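Local coordinates for protein kappa-carrageenase (Zobellia galactanivorans, PDB 5OCR) that probably hydrolyses kappa-carrageenan, a red-algal galactan, through the family 16 glycoside hydrolase domain held in this chain, at residues A[203-206]-A[211-214]. Residues are numbered along the deposited sequence; the frame is centred on the assembly and turned at random.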
loop_
_atom_site.group_PDB
_atom_site.type_symbol
_atom_site.label_atom_id
_atom_site.label_comp_id
_atom_site.label_asym_id
_atom_site.label_seq_id
_atom_site.Cartn_x
_atom_site.Cartn_y
_atom_site.Cartn_z
ATOM N N TYR A 203 1.118 5.989 10.193
ATOM C CA TYR A 203 1.868 6.161 8.954
ATOM C C TYR A 203 1.242 7.303 8.208
ATOM O O TYR A 203 0.037 7.258 7.889
ATOM C CB TYR A 203 1.871 4.828 8.145
ATOM C CG TYR A 203 2.493 3.681 8.906
ATOM C CD1 TYR A 203 3.920 3.545 8.964
ATOM C CD2 TYR A 203 1.681 2.815 9.677
ATOM C CE1 TYR A 203 4.444 2.507 9.643
ATOM C CE2 TYR A 203 2.250 1.770 10.432
ATOM C CZ TYR A 203 3.664 1.673 10.394
ATOM O OH TYR A 203 4.324 0.696 11.042
ATOM N N GLY A 204 2.033 8.351 7.914
ATOM C CA GLY A 204 1.441 9.600 7.314
ATOM C C GLY A 204 2.203 10.030 6.120
ATOM O O GLY A 204 3.401 9.758 6.010
ATOM N N CYS A 205 1.548 10.792 5.260
ATOM C CA CYS A 205 2.232 11.352 4.083
ATOM C C CYS A 205 1.605 12.699 3.755
ATOM O O CYS A 205 0.322 12.765 3.552
ATOM C CB CYS A 205 2.041 10.466 2.879
ATOM S SG CYS A 205 3.083 10.865 1.464
ATOM N N GLU A 206 2.461 13.692 3.566
ATOM C CA GLU A 206 2.009 14.994 3.131
ATOM C C GLU A 206 2.430 15.203 1.687
ATOM O O GLU A 206 3.626 15.074 1.379
ATOM C CB GLU A 206 2.626 16.015 4.114
ATOM C CG GLU A 206 2.228 17.436 3.805
ATOM C CD GLU A 206 2.962 18.396 4.742
ATOM O OE1 GLU A 206 3.467 17.947 5.773
ATOM O OE2 GLU A 206 2.902 19.645 4.531
ATOM N N GLU A 211 6.705 18.817 -3.022
ATOM C CA GLU A 211 7.393 17.790 -2.264
ATOM C C GLU A 211 6.424 16.807 -1.719
ATOM O O GLU A 211 5.199 17.073 -1.582
ATOM C CB GLU A 211 8.038 18.444 -1.016
ATOM C CG GLU A 211 9.136 19.442 -1.279
ATOM C CD GLU A 211 9.766 19.891 0.035
ATOM O OE1 GLU A 211 9.079 20.636 0.781
ATOM O OE2 GLU A 211 10.933 19.516 0.312
ATOM N N ILE A 212 6.980 15.674 -1.332
ATOM C CA ILE A 212 6.181 14.612 -0.683
ATOM C C ILE A 212 7.001 14.292 0.612
ATOM O O ILE A 212 8.199 14.100 0.562
ATOM C CB ILE A 212 6.091 13.350 -1.549
ATOM C CG1 ILE A 212 5.332 13.669 -2.876
ATOM C CG2 ILE A 212 5.324 12.225 -0.801
ATOM C CD1 ILE A 212 5.758 12.708 -4.005
ATOM N N ILE A 213 6.298 14.260 1.756
ATOM C CA ILE A 213 7.023 14.063 3.014
ATOM C C ILE A 213 6.320 12.920 3.749
ATOM O O ILE A 213 5.106 12.947 3.922
ATOM C CB ILE A 213 6.930 15.371 3.873
ATOM C CG1 ILE A 213 7.402 16.574 2.972
ATOM C CG2 ILE A 213 7.842 15.232 5.132
ATOM C CD1 ILE A 213 6.741 17.874 3.375
ATOM N N TRP A 214 7.095 12.001 4.288
ATOM C CA TRP A 214 6.516 10.840 5.005
ATOM C C TRP A 214 6.816 10.873 6.474
ATOM O O TRP A 214 7.950 11.313 6.906
ATOM C CB TRP A 214 7.181 9.605 4.472
ATOM C CG TRP A 214 6.870 9.116 3.076
ATOM C CD1 TRP A 214 6.038 8.051 2.736
ATOM C CD2 TRP A 214 7.387 9.636 1.802
ATOM N NE1 TRP A 214 5.988 7.869 1.366
ATOM C CE2 TRP A 214 6.856 8.753 0.755
ATOM C CE3 TRP A 214 8.303 10.655 1.448
ATOM C CZ2 TRP A 214 7.148 8.959 -0.589
ATOM C CZ3 TRP A 214 8.585 10.860 0.121
ATOM C CH2 TRP A 214 8.042 10.018 -0.895
#
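The thiol of C205 sits over one face of the W214 indole, a sulfur-aromatic contact with SG 4.2 Å from the centroid of the five-membered ring and only 8° off its normal. With SG anti to the backbone N (chi1 -169°), the sulfur reaches across to the neighbouring strand and also meets I212, whose CG2 lies 3.5 Å from C205 SG. That methyl lies over the same face, but at the outer edge of the six-membered ring, near W214 CH2, so sulfur and methyl share the indole between them. The indole NH turns elsewhere, to the backbone O of D140. Strands 200-207 and 211-216 form a beta hairpin in the jellyroll of this family 16 glycoside hydrolase, and the segments run antiparallel at 164°. C205 faces W214 as a non-hydrogen-bonded pair; E206 and I213 form the hydrogen-bonded pair beside it. The pair exchanges two backbone hydrogen bonds, E206 N to I213 O and I213 N to E206 O, each 2.8 Å. On the face carrying E206 and I213 the two side chains run alongside each other, the extended glutamate bringing CD to 4.1 Å from I213 CD1. Its carboxylate is hydrogen-bonded to Y215 OH through OE1 and to S15 OG through OE2. Side chains of strand 134-144, I139 and V141, pack against C205, while L162 and L164 of strand 159-170 touch W214.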